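Local coordinates for protein cellulase, glycosyl hydrolase family 5, TPS linker, domain X (Spirochaeta thermophila, PDB 5E9P) that binds cellulose as a type A carbohydrate-binding module of family 64, attached to a family 5 glycoside hydrolase, at residues I7-S12 against W21-F26; G17-K22 against I72-G77; S39-L44 against S76-G81. One frame throughout, in Å; residues are numbered along the deposited sequence. Where two conformers were deposited one is given.

Contact 1 of 3, residues I7-S12 against W21-F26; sequences IALPFS and WKTDQF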
loop_
_atom_site.group_PDB
_atom_site.type_symbol
_atom_site.label_atom_id
_atom_site.label_comp_id
_atom_site.label_asym_id
_atom_site.label_seq_id
_atom_site.Cartn_x
_atom_site.Cartn_y
_atom_site.Cartn_z
ATOM N N ILE A 7 -2.091 -10.340 -0.276
ATOM C CA ILE A 7 -1.182 -10.145 -1.392
ATOM C C ILE A 7 0.231 -10.485 -0.970
ATOM O O ILE A 7 0.572 -10.450 0.230
ATOM C CB ILE A 7 -1.258 -8.709 -1.976
ATOM C CG1 ILE A 7 -0.822 -7.644 -0.936
ATOM C CG2 ILE A 7 -2.632 -8.432 -2.518
ATOM C CD1 ILE A 7 -0.536 -6.271 -1.516
ATOM N N ALA A 8 1.061 -10.754 -1.967
ATOM C CA ALA A 8 2.497 -10.936 -1.835
ATOM C C ALA A 8 3.231 -9.701 -2.345
ATOM O O ALA A 8 2.712 -8.972 -3.180
ATOM C CB ALA A 8 2.963 -12.147 -2.614
ATOM N N LEU A 9 4.455 -9.524 -1.817
ATOM C CA LEU A 9 5.337 -8.460 -2.304
ATOM C C LEU A 9 6.506 -9.106 -3.005
ATOM O O LEU A 9 6.974 -10.169 -2.571
ATOM C CB LEU A 9 5.855 -7.597 -1.156
ATOM C CG LEU A 9 4.718 -6.972 -0.304
ATOM C CD1 LEU A 9 5.353 -6.040 0.734
ATOM C CD2 LEU A 9 3.723 -6.255 -1.156
ATOM N N PRO A 10 7.036 -8.491 -4.085
ATOM C CA PRO A 10 6.578 -7.219 -4.643
ATOM C C PRO A 10 5.232 -7.261 -5.288
ATOM O O PRO A 10 4.811 -8.303 -5.802
ATOM C CB PRO A 10 7.663 -6.896 -5.679
ATOM C CG PRO A 10 8.222 -8.219 -6.028
ATOM C CD PRO A 10 8.213 -9.030 -4.817
ATOM N N PHE A 11 4.573 -6.131 -5.293
ATOM C CA PHE A 11 3.217 -5.961 -5.806
ATOM C C PHE A 11 3.160 -4.735 -6.676
ATOM O O PHE A 11 3.709 -3.698 -6.338
ATOM C CB PHE A 11 2.280 -5.799 -4.598
ATOM C CG PHE A 11 0.830 -5.604 -4.933
ATOM C CD1 PHE A 11 0.008 -6.693 -5.145
ATOM C CD2 PHE A 11 0.269 -4.360 -5.040
ATOM C CE1 PHE A 11 -1.324 -6.525 -5.381
ATOM C CE2 PHE A 11 -1.068 -4.206 -5.318
ATOM C CZ PHE A 11 -1.853 -5.289 -5.513
ATOM N N SER A 12 2.418 -4.809 -7.733
ATOM C CA SER A 12 2.100 -3.658 -8.535
ATOM C C SER A 12 0.747 -3.808 -9.137
ATOM O O SER A 12 0.179 -4.899 -9.374
ATOM C CB SER A 12 3.193 -3.422 -9.585
ATOM O OG SER A 12 3.355 -4.571 -10.409
ATOM N N TRP A 21 -6.313 -4.750 0.243
ATOM C CA TRP A 21 -5.230 -5.730 0.179
ATOM C C TRP A 21 -4.517 -5.771 1.518
ATOM O O TRP A 21 -4.259 -4.726 2.095
ATOM C CB TRP A 21 -4.227 -5.376 -0.908
ATOM C CG TRP A 21 -4.789 -5.261 -2.291
ATOM C CD1 TRP A 21 -5.521 -6.175 -2.974
ATOM C CD2 TRP A 21 -4.611 -4.170 -3.187
ATOM N NE1 TRP A 21 -5.795 -5.704 -4.248
ATOM C CE2 TRP A 21 -5.237 -4.486 -4.388
ATOM C CE3 TRP A 21 -3.977 -2.934 -3.096
ATOM C CZ2 TRP A 21 -5.242 -3.584 -5.504
ATOM C CZ3 TRP A 21 -3.973 -2.090 -4.173
ATOM C CH2 TRP A 21 -4.589 -2.400 -5.332
ATOM N N LYS A 22 -4.113 -6.962 1.974
ATOM C CA LYS A 22 -3.343 -7.058 3.206
ATOM C C LYS A 22 -2.125 -7.914 2.996
ATOM O O LYS A 22 -2.154 -8.880 2.182
ATOM C CB LYS A 22 -4.180 -7.549 4.353
ATOM C CG LYS A 22 -4.607 -8.985 4.233
ATOM C CD LYS A 22 -5.432 -9.433 5.460
ATOM C CE LYS A 22 -5.832 -10.868 5.273
ATOM N NZ LYS A 22 -6.581 -11.379 6.463
ATOM N N THR A 23 -1.046 -7.620 3.717
ATOM C CA THR A 23 0.165 -8.422 3.638
ATOM C C THR A 23 0.889 -8.312 4.961
ATOM O O THR A 23 0.795 -7.301 5.649
ATOM C CB THR A 23 1.084 -7.897 2.492
ATOM O OG1 THR A 23 2.229 -8.701 2.361
ATOM C CG2 THR A 23 1.484 -6.482 2.634
ATOM N N ASP A 24 1.690 -9.321 5.266
ATOM C CA ASP A 24 2.575 -9.265 6.386
ATOM C C ASP A 24 4.050 -9.155 5.953
ATOM O O ASP A 24 4.939 -9.380 6.783
ATOM C CB ASP A 24 2.370 -10.454 7.360
ATOM C CG ASP A 24 2.753 -11.810 6.698
ATOM O OD1 ASP A 24 3.209 -11.842 5.576
ATOM O OD2 ASP A 24 2.545 -12.846 7.356
ATOM N N GLN A 25 4.292 -8.692 4.733
ATOM C CA GLN A 25 5.635 -8.790 4.113
ATOM C C GLN A 25 6.360 -7.451 4.007
ATOM O O GLN A 25 7.408 -7.400 3.376
ATOM C CB GLN A 25 5.510 -9.492 2.724
ATOM C CG GLN A 25 4.982 -10.899 2.688
ATOM C CD GLN A 25 4.975 -11.523 1.263
ATOM O OE1 GLN A 25 5.499 -11.125 0.258
ATOM N NE2 GLN A 25 4.357 -12.659 1.237
ATOM N N PHE A 26 5.831 -6.354 4.549
ATOM C CA PHE A 26 6.552 -5.080 4.442
ATOM C C PHE A 26 7.912 -5.157 5.081
ATOM O O PHE A 26 8.163 -5.852 6.077
ATOM C CB PHE A 26 5.807 -3.941 5.160
ATOM C CG PHE A 26 4.779 -3.211 4.350
ATOM C CD1 PHE A 26 3.951 -3.840 3.452
ATOM C CD2 PHE A 26 4.604 -1.839 4.496
ATOM C CE1 PHE A 26 3.001 -3.132 2.712
ATOM C CE2 PHE A 26 3.684 -1.150 3.771
ATOM C CZ PHE A 26 2.878 -1.795 2.867
HETATM O O HOH W 1 0.999 -11.577 3.069
#
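Phe11 and Trp21 meet edge-to-face. The rim of the Phe11 ring points at the face of the Trp21 six-membered ring, with the centroids 4.7 Å apart and the planes at 60°. Phe11 CZ sits over the centre of the indole and lies 3.7 Å from Trp21 CE2. The phenyl ring reaches across because Phe11 CG is anti to its backbone N (chi1 180°). Ile7 fills the space beside this pair. Its CG2 branch packs against the five-membered part of the indole, 3.7 Å from Trp21 CD1. Its CD1 branch touches Trp21 CB and also lies over a face of the Phe11 ring, toward the rim. Further along, Leu9 slides past the Gln25 side chain in the opposite direction and puts CD1 3.8 Å from Phe26 CD1.

Two hydrogen bonds tie the backbone of 7-12 to the other segment. Ile7 N donates to Lys22 O at 2.9 Å. Leu9 N donates almost straight to the side-chain oxygen Gln25 OE1 at 2.8 Å, with an N-H...O angle of 174°, although the donor stands well above the plane of the amide carbonyl. Gln25 reaches this N-H with a chain extended beyond CG. Its own backbone N is held by Thr23 OG1 at 3.1 Å, which makes an ST turn at the end of strand 17-23. A water bridges Ile7 O and Asp24 N.

Outside the two segments, Phe26 stacks on Trp70, and Val83 and Ile85 of strand 82-85 join the apolar cluster. Residues 7-10, with a cis peptide before Pro10, carry the chain from strand 5-6 to strand 11-14 in the other sheet. The packing of Phe11 on Trp21 therefore joins the two sheets, as in the core of a jelly-roll beta-sandwich.

Contact 2 of 3, residues G17-K22 against I72-G77; sequences GEYYWK and IHYKSG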
loop_
_atom_site.group_PDB
_atom_site.type_symbol
_atom_site.label_atom_id
_atom_site.label_comp_id
_atom_site.label_asym_id
_atom_site.label_seq_id
_atom_site.Cartn_x
_atom_site.Cartn_y
_atom_site.Cartn_z
ATOM N N GLY A 17 -10.731 1.357 -9.586
ATOM C CA GLY A 17 -11.542 0.655 -8.628
ATOM C C GLY A 17 -11.136 0.873 -7.166
ATOM O O GLY A 17 -10.256 1.670 -6.863
ATOM N N GLU A 18 -11.813 0.149 -6.291
ATOM C CA GLU A 18 -11.602 0.218 -4.868
ATOM C C GLU A 18 -11.224 -1.153 -4.344
ATOM O O GLU A 18 -11.997 -2.098 -4.561
ATOM C CB GLU A 18 -12.833 0.753 -4.126
ATOM C CG GLU A 18 -12.649 0.730 -2.616
ATOM C CD GLU A 18 -13.738 1.492 -1.841
ATOM O OE1 GLU A 18 -14.887 1.493 -2.356
ATOM O OE2 GLU A 18 -13.447 2.087 -0.830
ATOM N N TYR A 19 -10.058 -1.285 -3.718
ATOM C CA TYR A 19 -9.543 -2.585 -3.312
ATOM C C TYR A 19 -9.013 -2.497 -1.877
ATOM O O TYR A 19 -8.584 -1.480 -1.403
ATOM C CB TYR A 19 -8.434 -3.055 -4.262
ATOM C CG TYR A 19 -8.872 -3.025 -5.708
ATOM C CD1 TYR A 19 -9.762 -3.996 -6.194
ATOM C CD2 TYR A 19 -8.446 -2.062 -6.594
ATOM C CE1 TYR A 19 -10.248 -3.904 -7.475
ATOM C CE2 TYR A 19 -8.953 -1.961 -7.870
ATOM C CZ TYR A 19 -9.830 -2.907 -8.312
ATOM O OH TYR A 19 -10.379 -2.805 -9.597
ATOM N N TYR A 20 -9.044 -3.685 -1.257
ATOM C CA TYR A 20 -8.580 -3.890 0.112
ATOM C C TYR A 20 -7.596 -5.074 0.072
ATOM O O TYR A 20 -8.015 -6.220 -0.096
ATOM C CB TYR A 20 -9.763 -4.204 1.030
ATOM C CG TYR A 20 -10.778 -3.105 1.117
ATOM C CD1 TYR A 20 -11.832 -3.002 0.288
ATOM C CD2 TYR A 20 -10.696 -2.129 2.114
ATOM C CE1 TYR A 20 -12.839 -1.966 0.424
ATOM C CE2 TYR A 20 -11.604 -1.146 2.351
ATOM C CZ TYR A 20 -12.643 -1.054 1.454
ATOM O OH TYR A 20 -13.655 -0.092 1.603
ATOM N N TRP A 21 -6.313 -4.750 0.243
ATOM C CA TRP A 21 -5.230 -5.730 0.179
ATOM C C TRP A 21 -4.517 -5.771 1.518
ATOM O O TRP A 21 -4.259 -4.726 2.095
ATOM C CB TRP A 21 -4.227 -5.376 -0.908
ATOM C CG TRP A 21 -4.789 -5.261 -2.291
ATOM C CD1 TRP A 21 -5.521 -6.175 -2.974
ATOM C CD2 TRP A 21 -4.611 -4.170 -3.187
ATOM N NE1 TRP A 21 -5.795 -5.704 -4.248
ATOM C CE2 TRP A 21 -5.237 -4.486 -4.388
ATOM C CE3 TRP A 21 -3.977 -2.934 -3.096
ATOM C CZ2 TRP A 21 -5.242 -3.584 -5.504
ATOM C CZ3 TRP A 21 -3.973 -2.090 -4.173
ATOM C CH2 TRP A 21 -4.589 -2.400 -5.332
ATOM N N LYS A 22 -4.113 -6.962 1.974
ATOM C CA LYS A 22 -3.343 -7.058 3.206
ATOM C C LYS A 22 -2.125 -7.914 2.996
ATOM O O LYS A 22 -2.154 -8.880 2.182
ATOM C CB LYS A 22 -4.180 -7.549 4.353
ATOM C CG LYS A 22 -4.607 -8.985 4.233
ATOM C CD LYS A 22 -5.432 -9.433 5.460
ATOM C CE LYS A 22 -5.832 -10.868 5.273
ATOM N NZ LYS A 22 -6.581 -11.379 6.463
ATOM N N ILE A 72 -4.018 -2.234 3.291
ATOM C CA ILE A 72 -3.875 -1.236 2.229
ATOM C C ILE A 72 -5.244 -1.080 1.565
ATOM O O ILE A 72 -5.804 -2.014 1.023
ATOM C CB ILE A 72 -2.858 -1.736 1.199
ATOM C CG1 ILE A 72 -1.499 -2.076 1.834
ATOM C CG2 ILE A 72 -2.714 -0.735 0.062
ATOM C CD1 ILE A 72 -0.851 -3.258 1.212
ATOM N N HIS A 73 -5.772 0.171 1.646
ATOM C CA HIS A 73 -7.037 0.476 1.033
ATOM C C HIS A 73 -6.782 1.459 -0.099
ATOM O O HIS A 73 -6.305 2.568 0.137
ATOM C CB HIS A 73 -7.980 1.052 2.103
ATOM C CG HIS A 73 -9.265 1.530 1.583
ATOM N ND1 HIS A 73 -9.952 2.515 2.236
ATOM C CD2 HIS A 73 -10.018 1.227 0.509
ATOM C CE1 HIS A 73 -11.081 2.786 1.596
ATOM N NE2 HIS A 73 -11.174 1.973 0.569
ATOM N N TYR A 74 -7.071 1.013 -1.308
ATOM C CA TYR A 74 -6.801 1.717 -2.562
ATOM C C TYR A 74 -8.108 2.156 -3.174
ATOM O O TYR A 74 -9.067 1.377 -3.299
ATOM C CB TYR A 74 -6.118 0.711 -3.504
ATOM C CG TYR A 74 -5.861 1.084 -4.943
ATOM C CD1 TYR A 74 -6.865 1.128 -5.910
ATOM C CD2 TYR A 74 -4.564 1.313 -5.395
ATOM C CE1 TYR A 74 -6.609 1.355 -7.219
ATOM C CE2 TYR A 74 -4.313 1.544 -6.738
ATOM C CZ TYR A 74 -5.320 1.559 -7.650
ATOM O OH TYR A 74 -4.975 1.824 -8.971
ATOM N N LYS A 75 -8.145 3.405 -3.684
ATOM C CA LYS A 75 -9.244 3.857 -4.529
ATOM C C LYS A 75 -8.713 4.677 -5.665
ATOM O O LYS A 75 -7.990 5.656 -5.459
ATOM C CB LYS A 75 -10.207 4.753 -3.735
ATOM C CG LYS A 75 -10.943 4.161 -2.568
ATOM C CD LYS A 75 -11.846 5.039 -1.800
ATOM C CE LYS A 75 -13.091 5.396 -2.571
ATOM N NZ LYS A 75 -13.972 6.275 -1.658
ATOM N N SER A 76 -9.105 4.309 -6.897
ATOM C CA SER A 76 -8.818 5.051 -8.088
ATOM C C SER A 76 -10.094 5.231 -8.903
ATOM O O SER A 76 -10.786 4.263 -9.168
ATOM C CB SER A 76 -7.796 4.346 -9.002
ATOM O OG SER A 76 -7.573 5.148 -10.136
ATOM N N GLY A 77 -10.307 6.424 -9.396
ATOM C CA GLY A 77 -11.363 6.720 -10.319
ATOM C C GLY A 77 -11.009 6.733 -11.748
ATOM O O GLY A 77 -11.864 6.956 -12.616
HETATM O O HOH W 2 -15.013 3.775 0.398
#
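Glu18 OE2 is gripped by His73 NE2 and by a water. The His73 NE2 bond to Glu18 OE2 is 2.7 Å long, with an N-H...O angle of 164°. The oxygen uses its anti lone pair and lies in the plane of the imidazole; carboxylate and ring are only 16° apart. The water donates to the same oxygen and accepts weakly from Lys75 NZ. That ammonium stays 4.3 Å from Glu18 OE2, beyond a salt bridge, while the lysine methylenes run alongside the glutamate.

The Tyr20 ring forms an offset stack over one face of the imidazole, with centroids 4.3 Å apart and planes at 8°. Tyr20 CE2 comes within 3.4 Å of His73 CD2. The other ring nitrogen, His73 ND1, bonds to Glu46 OE2, and this second carboxylate would probably stabilise a positive charge on the ring. An alanine in place of His73 would probably leave Glu18 and Glu46 without their shared partner and Tyr20 without a surface to stack on.

Strands 17-23 and 70-76 are antiparallel neighbours in one sheet of the jelly roll. Gly17, Tyr19 and Trp21 form hydrogen-bonded pairs with Ser76, Tyr74 and Ile72, each through two backbone bonds.

The side chains of Tyr19, Trp21, Ile72 and Tyr74 lie on the face away from His73. There Tyr19, Trp21 and Tyr74 make an aromatic cluster. Trp21 CH2 lies over a face of the Tyr74 ring, toward the rim, and Tyr19 CD2 is 3.6 Å from Tyr74 CD1. Tyr74 CG, anti to its backbone N, lets the ring lie beside both partners. Its hydroxyl bonds to Gly15 O, and that of Tyr19 to Ala16 O.

Contact 3 of 3, residues S39-L44 against S76-G81; sequences SWNLDL and SGVSWG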
loop_
_atom_site.group_PDB
_atom_site.type_symbol
_atom_site.label_atom_id
_atom_site.label_comp_id
_atom_site.label_asym_id
_atom_site.label_seq_id
_atom_site.Cartn_x
_atom_site.Cartn_y
_atom_site.Cartn_z
ATOM N N SER A 39 2.752 5.687 -5.435
ATOM C CA SER A 39 1.483 5.712 -6.127
ATOM C C SER A 39 1.277 7.038 -6.818
ATOM O O SER A 39 1.896 8.048 -6.441
ATOM C CB SER A 39 0.328 5.427 -5.182
ATOM O OG SER A 39 0.210 6.417 -4.138
ATOM N N TRP A 40 0.368 7.057 -7.792
ATOM C CA TRP A 40 -0.151 8.307 -8.348
ATOM C C TRP A 40 -1.475 8.026 -8.988
ATOM O O TRP A 40 -1.891 6.884 -9.221
ATOM C CB TRP A 40 0.815 8.959 -9.337
ATOM C CG TRP A 40 1.222 8.133 -10.496
ATOM C CD1 TRP A 40 0.468 7.744 -11.600
ATOM C CD2 TRP A 40 2.508 7.562 -10.706
ATOM N NE1 TRP A 40 1.222 6.984 -12.437
ATOM C CE2 TRP A 40 2.464 6.841 -11.926
ATOM C CE3 TRP A 40 3.731 7.608 -9.997
ATOM C CZ2 TRP A 40 3.555 6.207 -12.452
ATOM C CZ3 TRP A 40 4.790 6.960 -10.518
ATOM C CH2 TRP A 40 4.714 6.262 -11.723
ATOM N N ASN A 41 -2.199 9.105 -9.291
ATOM C CA ASN A 41 -3.544 9.051 -9.834
ATOM C C ASN A 41 -4.525 8.331 -8.946
ATOM O O ASN A 41 -5.549 7.791 -9.468
ATOM C CB ASN A 41 -3.644 8.557 -11.273
ATOM C CG ASN A 41 -3.560 9.661 -12.344
ATOM O OD1 ASN A 41 -2.988 9.446 -13.353
ATOM N ND2 ASN A 41 -4.194 10.793 -12.098
ATOM N N LEU A 42 -4.309 8.315 -7.647
ATOM C CA LEU A 42 -5.250 7.734 -6.721
ATOM C C LEU A 42 -6.124 8.764 -6.036
ATOM O O LEU A 42 -5.673 9.881 -5.731
ATOM C CB LEU A 42 -4.544 6.870 -5.684
ATOM C CG LEU A 42 -3.675 5.762 -6.260
ATOM C CD1 LEU A 42 -3.155 4.902 -5.139
ATOM C CD2 LEU A 42 -4.380 4.920 -7.278
ATOM N N ASP A 43 -7.340 8.369 -5.752
ATOM C CA ASP A 43 -8.166 9.117 -4.802
ATOM C C ASP A 43 -7.786 8.814 -3.376
ATOM O O ASP A 43 -7.937 9.688 -2.505
ATOM C CB ASP A 43 -9.659 8.777 -5.011
ATOM C CG ASP A 43 -10.196 9.276 -6.393
ATOM O OD1 ASP A 43 -9.730 10.325 -6.792
ATOM O OD2 ASP A 43 -11.138 8.600 -6.908
ATOM N N LEU A 44 -7.332 7.612 -3.088
ATOM C CA LEU A 44 -6.923 7.212 -1.725
ATOM C C LEU A 44 -5.969 6.068 -1.796
ATOM O O LEU A 44 -6.183 5.109 -2.537
ATOM C CB LEU A 44 -8.147 6.801 -0.926
ATOM C CG LEU A 44 -7.938 6.401 0.513
ATOM C CD1 LEU A 44 -7.433 7.562 1.349
ATOM C CD2 LEU A 44 -9.209 5.835 1.114
ATOM N N SER A 76 -9.105 4.309 -6.897
ATOM C CA SER A 76 -8.818 5.051 -8.088
ATOM C C SER A 76 -10.094 5.231 -8.903
ATOM O O SER A 76 -10.786 4.263 -9.168
ATOM C CB SER A 76 -7.796 4.346 -9.002
ATOM O OG SER A 76 -7.573 5.148 -10.136
ATOM N N GLY A 77 -10.307 6.424 -9.396
ATOM C CA GLY A 77 -11.363 6.720 -10.319
ATOM C C GLY A 77 -11.009 6.733 -11.748
ATOM O O GLY A 77 -11.864 6.956 -12.616
ATOM N N VAL A 78 -9.746 6.408 -12.041
ATOM C CA VAL A 78 -9.244 6.455 -13.434
ATOM C C VAL A 78 -8.511 5.192 -13.782
ATOM O O VAL A 78 -7.965 4.423 -12.908
ATOM C CB VAL A 78 -8.315 7.650 -13.662
ATOM C CG1 VAL A 78 -9.058 8.957 -13.470
ATOM C CG2 VAL A 78 -7.178 7.718 -12.731
ATOM N N SER A 79 -8.343 5.032 -15.092
ATOM C CA SER A 79 -7.719 3.896 -15.561
ATOM C C SER A 79 -6.250 3.716 -15.162
ATOM O O SER A 79 -5.643 2.603 -15.120
ATOM C CB SER A 79 -7.828 4.122 -17.157
ATOM O OG SER A 79 -6.919 3.349 -17.728
ATOM N N TRP A 80 -5.658 4.884 -14.933
ATOM C CA TRP A 80 -4.291 5.040 -14.779
ATOM C C TRP A 80 -3.898 5.153 -13.269
ATOM O O TRP A 80 -2.790 5.567 -12.989
ATOM C CB TRP A 80 -3.894 6.427 -15.500
ATOM C CG TRP A 80 -4.320 6.520 -16.904
ATOM C CD1 TRP A 80 -5.119 7.503 -17.509
ATOM C CD2 TRP A 80 -4.013 5.663 -17.852
ATOM N NE1 TRP A 80 -5.393 7.164 -18.717
ATOM C CE2 TRP A 80 -4.799 5.963 -19.018
ATOM C CE3 TRP A 80 -3.266 4.460 -17.939
ATOM C CZ2 TRP A 80 -4.640 5.383 -20.201
ATOM C CZ3 TRP A 80 -3.106 3.834 -19.144
ATOM C CH2 TRP A 80 -3.846 4.277 -20.269
ATOM N N GLY A 81 -4.780 4.826 -12.352
ATOM C CA GLY A 81 -4.316 4.703 -10.966
ATOM C C GLY A 81 -3.193 3.761 -10.880
ATOM O O GLY A 81 -3.211 2.745 -11.600
HETATM O O HOH W 3 -0.568 5.971 -14.424
HETATM O O HOH W 4 -8.220 8.349 -9.067
#
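Leu42 CG lies anti to its carbonyl carbon (chi1 -56°) and CD1 continues the extended line, turning the CD2 branch to Gly81 CA at 3.7 Å and Ser76 CB at 3.9 Å. Val78 CG2, between its backbone N and carbonyl carbon, touches Asn41 O at 3.6 Å and packs against Asn41 CB. Asn41 lies alongside Trp80, with OD1 3.8 Å from Trp80 CB.

Two waters bridge the contact. One donates to Asn41 O at 2.8 Å and accepts from Gly77 N. The other accepts from Trp40 NE1, in the indole plane, and donates to Trp80 O at 2.7 Å. Val78 O starts a type I turn and takes bonds from Gly81 N and, at 2.9 Å, from Ser76 OG, which also makes a weak hydrogen bond to Asn41 O. Gly81 packs tightly: a CB here would clash with Ser76 OG.

Trp40, which also stacks on His82, and Trp80 are exposed, consistent with the aromatic binding surface of type A modules. Asp43 and Leu44 both face Lys75 in a classic beta bulge. The contact joins the loops from strand 36-40 to 44-47 and from strand 70-76 to 82-85, where the chain crosses from one sheet to the other.

How the contacts relate
From the N terminus, contact 1 closes a short loop, from residues 7-12 to 21-26, which contains strand 11-14 and most of strand 17-23. Contact 2 starts on that same strand and closes a much longer loop, ending at 72-77. The two loops overlap and share Trp21 and Lys22. Ile7, Thr23 and Phe26 of contact 1 touch Ile72 of contact 2. Contact 3 opens at 39-44, within the loop of contact 2, and ends beyond it at 76-81. Contacts 2 and 3 share Ser76 and Gly77, and Leu42 packs on Tyr74. Contact 2 lies within one sheet; contacts 1 and 3, about 18 Å apart between centres on opposite sides of the chain's centre, join it to the other.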